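Local structure of DinB-like Protein (3DI5) at residues L105-D110 against M116-F121; P73-T76 against T80-D83. The protein is of unknown function but belongs to the DinB family and binds a divalent metal ion, nickel in this crystal, through three histidines. All coordinates share one frame; numbering follows the deposited sequence. Where two conformers were deposited one is given.

Contact 1 of 2, residues L105-D110 against M116-F121; sequences LTTIND and MPNSIF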
ATOM      1  N   LEU A 105      12.914  -1.955 -15.055  1.00 37.92           N
ATOM      2  CA  LEU A 105      12.242  -0.708 -14.733  1.00 37.58           C
ATOM      3  C   LEU A 105      11.845   0.075 -15.981  1.00 36.67           C
ATOM      4  O   LEU A 105      10.988   0.959 -15.898  1.00 37.21           O
ATOM      5  CB  LEU A 105      13.113   0.160 -13.828  1.00 37.60           C
ATOM      6  CG  LEU A 105      13.308  -0.373 -12.414  1.00 38.72           C
ATOM      7  CD1 LEU A 105      14.404   0.402 -11.695  1.00 38.99           C
ATOM      8  CD2 LEU A 105      11.997  -0.303 -11.648  1.00 38.50           C
ATOM      9  N   THR A 106      12.483  -0.225 -17.122  1.00 35.51           N
ATOM     10  CA  THR A 106      12.156   0.412 -18.402  1.00 34.57           C
ATOM     11  C   THR A 106      11.107  -0.341 -19.227  1.00 33.86           C
ATOM     12  O   THR A 106      10.558   0.204 -20.164  1.00 32.73           O
ATOM     13  CB  THR A 106      13.416   0.597 -19.301  1.00 34.44           C
ATOM     14  OG1 THR A 106      13.903  -0.679 -19.746  1.00 34.26           O
ATOM     15  CG2 THR A 106      14.512   1.331 -18.544  1.00 35.11           C
ATOM     16  N   THR A 107      10.847  -1.609 -18.927  1.00 33.40           N
ATOM     17  CA  THR A 107       9.863  -2.359 -19.703  1.00 33.85           C
ATOM     18  C   THR A 107       8.501  -1.703 -19.669  1.00 35.81           C
ATOM     19  O   THR A 107       7.948  -1.441 -18.590  1.00 36.15           O
ATOM     20  CB  THR A 107       9.746  -3.777 -19.158  1.00 34.10           C
ATOM     21  OG1 THR A 107      11.068  -4.269 -19.032  1.00 31.30           O
ATOM     22  CG2 THR A 107       8.937  -4.662 -20.106  1.00 34.03           C
ATOM     23  N   ILE A 108       7.977  -1.392 -20.852  1.00 38.13           N
ATOM     24  CA  ILE A 108       6.669  -0.752 -20.987  1.00 39.30           C
ATOM     25  C   ILE A 108       5.548  -1.769 -20.785  1.00 40.57           C
ATOM     26  O   ILE A 108       5.516  -2.805 -21.449  1.00 40.68           O
ATOM     27  CB  ILE A 108       6.540  -0.055 -22.347  1.00 39.46           C
ATOM     28  CG1 ILE A 108       7.419   1.196 -22.366  1.00 39.21           C
ATOM     29  CG2 ILE A 108       5.093   0.348 -22.604  1.00 41.13           C
ATOM     30  CD1 ILE A 108       7.501   1.828 -23.721  1.00 38.98           C
ATOM     31  N   ASN A 109       4.664  -1.496 -19.821  1.00 41.61           N
ATOM     32  CA  ASN A 109       3.492  -2.332 -19.566  1.00 42.13           C
ATOM     33  C   ASN A 109       2.213  -1.467 -19.574  1.00 43.07           C
ATOM     34  O   ASN A 109       2.246  -0.218 -19.679  1.00 43.07           O
ATOM     35  CB  ASN A 109       3.655  -3.091 -18.252  1.00 42.42           C
ATOM     36  CG  ASN A 109       4.437  -4.390 -18.397  1.00 43.28           C
ATOM     37  OD1 ASN A 109       3.974  -5.338 -19.029  1.00 42.03           O
ATOM     38  ND2 ASN A 109       5.608  -4.458 -17.763  1.00 45.25           N
ATOM     39  N   ASP A 110       1.079  -2.142 -19.499  1.00 44.42           N
ATOM     40  CA  ASP A 110      -0.203  -1.480 -19.592  1.00 45.61           C
ATOM     41  C   ASP A 110      -0.715  -1.135 -18.213  1.00 45.73           C
ATOM     42  O   ASP A 110      -0.956  -2.034 -17.403  1.00 44.24           O
ATOM     43  CB  ASP A 110      -1.214  -2.386 -20.286  1.00 46.20           C
ATOM     44  CG  ASP A 110      -2.583  -1.750 -20.383  1.00 48.35           C
ATOM     45  OD1 ASP A 110      -2.681  -0.635 -20.953  1.00 54.39           O
ATOM     46  OD2 ASP A 110      -3.558  -2.352 -19.885  1.00 51.03           O
HETATM   47  N   MSE A 116       2.964   2.451 -19.932  0.50 46.47           N
HETATM   48  CA  MSE A 116       3.931   3.174 -19.113  0.50 45.86           C
HETATM   49  C   MSE A 116       5.058   2.222 -18.698  0.50 44.88           C
HETATM   50  O   MSE A 116       4.831   1.024 -18.559  0.50 44.01           O
HETATM   51  CB  MSE A 116       3.247   3.733 -17.853  0.50 46.26           C
HETATM   52  CG  MSE A 116       2.132   4.755 -18.113  0.50 47.41           C
HETATM   53 SE   MSE A 116       2.755   6.398 -18.894  0.38 50.15          SE
HETATM   54  CE  MSE A 116       3.024   7.442 -17.282  0.50 47.61           C
ATOM     55  N   PRO A 117       6.280   2.752 -18.516  1.00 43.99           N
ATOM     56  CA  PRO A 117       7.366   1.924 -17.985  1.00 43.79           C
ATOM     57  C   PRO A 117       7.073   1.353 -16.584  1.00 43.02           C
ATOM     58  O   PRO A 117       6.275   1.898 -15.834  1.00 43.43           O
ATOM     59  CB  PRO A 117       8.575   2.875 -17.971  1.00 43.24           C
ATOM     60  CG  PRO A 117       8.079   4.216 -18.280  1.00 43.88           C
ATOM     61  CD  PRO A 117       6.714   4.124 -18.837  1.00 43.91           C
ATOM     62  N   ASN A 118       7.699   0.253 -16.228  1.00 43.16           N
ATOM     63  CA  ASN A 118       7.486  -0.298 -14.900  1.00 42.24           C
ATOM     64  C   ASN A 118       7.778   0.693 -13.766  1.00 42.64           C
ATOM     65  O   ASN A 118       7.100   0.660 -12.749  1.00 41.88           O
ATOM     66  CB  ASN A 118       8.266  -1.587 -14.705  1.00 42.23           C
ATOM     67  CG  ASN A 118       7.628  -2.748 -15.412  1.00 40.47           C
ATOM     68  OD1 ASN A 118       6.408  -2.806 -15.531  1.00 38.78           O
ATOM     69  ND2 ASN A 118       8.438  -3.666 -15.901  1.00 38.60           N
ATOM     70  N   SER A 119       8.748   1.588 -13.949  1.00 42.46           N
ATOM     71  CA  SER A 119       9.104   2.548 -12.895  1.00 42.93           C
ATOM     72  C   SER A 119       7.937   3.470 -12.489  1.00 43.27           C
ATOM     73  O   SER A 119       7.818   3.871 -11.329  1.00 43.99           O
ATOM     74  CB  SER A 119      10.301   3.394 -13.315  1.00 42.42           C
ATOM     75  OG  SER A 119      10.052   3.987 -14.553  1.00 41.62           O
ATOM     76  N   ILE A 120       7.076   3.774 -13.443  1.00 43.05           N
ATOM     77  CA  ILE A 120       5.922   4.614 -13.205  1.00 42.90           C
ATOM     78  C   ILE A 120       4.883   3.816 -12.415  1.00 41.18           C
ATOM     79  O   ILE A 120       4.255   4.323 -11.481  1.00 40.63           O
ATOM     80  CB  ILE A 120       5.341   5.135 -14.531  1.00 42.76           C
ATOM     81  CG1 ILE A 120       6.355   6.017 -15.274  1.00 44.12           C
ATOM     82  CG2 ILE A 120       4.094   5.954 -14.294  1.00 44.93           C
ATOM     83  CD1 ILE A 120       6.781   7.290 -14.541  1.00 45.27           C
ATOM     84  N   PHE A 121       4.714   2.545 -12.733  1.00 40.62           N
ATOM     85  CA  PHE A 121       3.870   1.719 -11.864  1.00 39.21           C
ATOM     86  C   PHE A 121       4.293   1.935 -10.423  1.00 39.52           C
ATOM     87  O   PHE A 121       3.453   2.104  -9.511  1.00 37.20           O
ATOM     88  CB  PHE A 121       3.982   0.246 -12.194  1.00 39.58           C
ATOM     89  CG  PHE A 121       3.234  -0.167 -13.422  1.00 39.72           C
ATOM     90  CD1 PHE A 121       3.765   0.035 -14.688  1.00 39.04           C
ATOM     91  CD2 PHE A 121       2.001  -0.776 -13.316  1.00 38.89           C
ATOM     92  CE1 PHE A 121       3.083  -0.357 -15.808  1.00 37.81           C
ATOM     93  CE2 PHE A 121       1.332  -1.183 -14.441  1.00 39.88           C
ATOM     94  CZ  PHE A 121       1.861  -0.937 -15.694  1.00 38.14           C
TER
HETATM   95  O   HOH W   1      12.050   3.662 -16.589  1.00 48.21           O
HETATM   96  O   HOH W   2       7.745  -6.454 -16.934  1.00 37.21           O
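Asn-109 and Met-116, a selenomethionine, form the antiparallel hydrogen-bonded pair of a two-stranded hairpin, its two bonds (Asn-109 N to Met-116 O and Met-116 N to Asn-109 O, 2.8 Å each) nearly straight at hydrogen, while Ile-108 faces Pro-117 in the adjacent non-hydrogen-bonded pair. Beyond Pro-117, the N-cap of helix 118-142, the backbone pairing passes to the helix start: Asn-118 N gives its hydrogen to Thr-107 O at 2.9 Å, and Ser-119 N to Leu-105 O at 3.0 Å.

Two side-chain amides meet beside these backbone bonds. With CG turned anti to its own carbonyl carbon (chi1 -85°), Asn-109 reaches back along the strand, and its ND2 donates to Asn-118 OD1 at 2.9 Å. The amide planes lie 25° apart, and the bond arrives well to the side of the acceptor C=O, at 112°. A water accepts from ND2 of both asparagines, and Asn-118 ND2 also donates to Asp-104 O. Phe-121 brings its ring edge to Asp-110 O, with CZ 3.5 Å away, while CE1 touches Asn-109 CB at 3.7 Å; Phe-111 meets the same ring almost at right angles.

Both ends of the buried Asn-118 amide are therefore engaged, which fixes its rotation, and the first amide N-H groups of the helix are spent on carbonyls of the 105-107 loop, which ties the residues leading into the hairpin to the helix start.

Contact 2 of 2, residues P73-T76 against T80-D83; sequences PVPT and TIAD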
ATOM      1  N   PRO A  73     -15.372  -7.337   0.968  1.00 41.60           N
ATOM      2  CA  PRO A  73     -15.634  -6.753   2.268  1.00 40.90           C
ATOM      3  C   PRO A  73     -14.340  -6.433   3.018  1.00 40.00           C
ATOM      4  O   PRO A  73     -13.254  -6.883   2.638  1.00 39.44           O
ATOM      5  CB  PRO A  73     -16.430  -7.853   2.977  1.00 40.75           C
ATOM      6  CG  PRO A  73     -15.878  -9.076   2.437  1.00 41.25           C
ATOM      7  CD  PRO A  73     -15.575  -8.796   0.995  1.00 41.61           C
ATOM      8  N   VAL A  74     -14.469  -5.631   4.060  1.00 39.25           N
ATOM      9  CA  VAL A  74     -13.331  -5.191   4.834  1.00 38.70           C
ATOM     10  C   VAL A  74     -13.218  -6.108   6.062  1.00 38.13           C
ATOM     11  O   VAL A  74     -14.223  -6.392   6.716  1.00 38.73           O
ATOM     12  CB  VAL A  74     -13.518  -3.738   5.294  1.00 38.74           C
ATOM     13  CG1 VAL A  74     -12.338  -3.285   6.157  1.00 38.20           C
ATOM     14  CG2 VAL A  74     -13.720  -2.822   4.093  1.00 39.08           C
ATOM     15  N   PRO A  75     -11.998  -6.555   6.408  1.00 37.44           N
ATOM     16  CA  PRO A  75     -11.841  -7.301   7.661  1.00 36.76           C
ATOM     17  C   PRO A  75     -12.332  -6.555   8.896  1.00 36.56           C
ATOM     18  O   PRO A  75     -12.222  -5.333   8.961  1.00 35.92           O
ATOM     19  CB  PRO A  75     -10.326  -7.498   7.748  1.00 36.40           C
ATOM     20  CG  PRO A  75      -9.887  -7.509   6.364  1.00 35.99           C
ATOM     21  CD  PRO A  75     -10.709  -6.445   5.700  1.00 37.63           C
ATOM     22  N   THR A  76     -12.843  -7.291   9.884  1.00 37.11           N
ATOM     23  CA  THR A  76     -13.297  -6.664  11.134  1.00 37.55           C
ATOM     24  C   THR A  76     -12.232  -6.571  12.239  1.00 38.15           C
ATOM     25  O   THR A  76     -12.434  -5.878  13.243  1.00 37.83           O
ATOM     26  CB  THR A  76     -14.580  -7.314  11.675  1.00 37.85           C
ATOM     27  OG1 THR A  76     -14.380  -8.710  11.914  1.00 36.14           O
ATOM     28  CG2 THR A  76     -15.714  -7.119  10.661  1.00 38.81           C
ATOM     29  N   THR A  80      -5.849  -8.550  11.367  1.00 39.41           N
ATOM     30  CA  THR A  80      -5.900  -9.040   9.988  1.00 39.10           C
ATOM     31  C   THR A  80      -5.369  -8.027   8.992  1.00 38.89           C
ATOM     32  O   THR A  80      -4.662  -8.394   8.060  1.00 40.76           O
ATOM     33  CB  THR A  80      -7.313  -9.469   9.574  1.00 38.85           C
ATOM     34  OG1 THR A  80      -7.775 -10.467  10.481  1.00 38.67           O
ATOM     35  CG2 THR A  80      -7.304 -10.073   8.173  1.00 39.84           C
ATOM     36  N   ILE A  81      -5.709  -6.759   9.180  1.00 37.87           N
ATOM     37  CA  ILE A  81      -5.299  -5.705   8.257  1.00 37.23           C
ATOM     38  C   ILE A  81      -3.789  -5.439   8.310  1.00 36.97           C
ATOM     39  O   ILE A  81      -3.104  -5.461   7.286  1.00 37.19           O
ATOM     40  CB  ILE A  81      -6.103  -4.400   8.509  1.00 36.96           C
ATOM     41  CG1 ILE A  81      -7.618  -4.666   8.305  1.00 36.88           C
ATOM     42  CG2 ILE A  81      -5.592  -3.240   7.609  1.00 35.26           C
ATOM     43  CD1 ILE A  81      -8.526  -3.465   8.508  1.00 37.46           C
ATOM     44  N   ALA A  82      -3.273  -5.186   9.503  1.00 36.74           N
ATOM     45  CA  ALA A  82      -1.852  -4.931   9.700  1.00 36.66           C
ATOM     46  C   ALA A  82      -0.988  -6.130   9.254  1.00 37.19           C
ATOM     47  O   ALA A  82       0.078  -5.953   8.638  1.00 36.55           O
ATOM     48  CB  ALA A  82      -1.594  -4.576  11.176  1.00 37.06           C
ATOM     49  N   ASP A  83      -1.450  -7.345   9.557  1.00 37.79           N
ATOM     50  CA  ASP A  83      -0.728  -8.554   9.172  1.00 38.43           C
ATOM     51  C   ASP A  83      -0.787  -8.798   7.673  1.00 38.88           C
ATOM     52  O   ASP A  83       0.222  -9.109   7.054  1.00 38.28           O
ATOM     53  CB  ASP A  83      -1.248  -9.774   9.925  1.00 38.51           C
ATOM     54  CG  ASP A  83      -0.832  -9.768  11.393  1.00 40.46           C
ATOM     55  OD1 ASP A  83      -0.382  -8.702  11.897  1.00 42.63           O
ATOM     56  OD2 ASP A  83      -0.970 -10.814  12.054  1.00 33.97           O
TER
HETATM   57  O   HOH W   3     -11.117  -9.922  10.277  1.00 39.22           O
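Pro-75 packs its ring against Thr-80 and Ile-81, and the contact across the two segments is chiefly apolar. From the loop side the CB and CG edge of the proline ring is presented to the first turn of helix 78-99. Pro-75 CB lies 4.0 Å from Thr-80 CG2, and the same carbon is also 4.0 Å from Ile-81 CG1, so it rests against two consecutive helix residues at once. Pro-75 CG follows it, 4.1 Å from Thr-80 CG2. The threonine methyl is carried anti to its backbone N, which places it over the proline edge and leaves the hydroxyl on another side. In Ile-81 the CG1 branch stands anti to the carbonyl carbon (chi1 -60°) and then runs out fully extended (chi2 -179°). Its end thus comes nearer to the loop than its base does, with CD1 passing alongside the proline to lie 4.2 Å from Pro-75 O. Val-74 adds a looser touch, CG1 to Ile-81 CD1 at 4.5 Å.

Polar links are slight. No direct hydrogen bond joins the segments; one water spans them, accepting weakly from Thr-76 N and lying 3.4 Å from Thr-80 OG1 in a second weak bond.

Around these residues the apolar surface continues. Trp-48 of helix 43-58 touches both Pro-75 and Ile-81, Ala-47 also meets Ile-81, and Leu-24 of helix 6-26 also touches Ile-81. Val-74 lies about 8 Å, side chain to side chain, from the metal ligand His-49 but about 13 Å from the nickel itself, outside the site.

This is the packing of an interhelical loop folded back onto the start of the helix that follows it, at one end of the DinB helical bundle.

From the N terminus the chain runs through helices 6-26 and 43-58 and enters the long loop to helix 78-99. Contact 2 comes first, closing the short turn between 73-76 and 80-83 as that helix begins. The helix then carries the chain to the other side of the molecule, where contact 1 closes the hairpin of strands 108-111 and 114-117 and leads directly into helix 118-142. The two closures are in series, neither nested nor crossed, on opposite sides of the chain's centre, with centres about 30 Å apart and no touch. Contact 2 ties the loop after helix 43-58 to helix 78-99, and contact 1 ties the hairpin and its lead-in to helix 118-142.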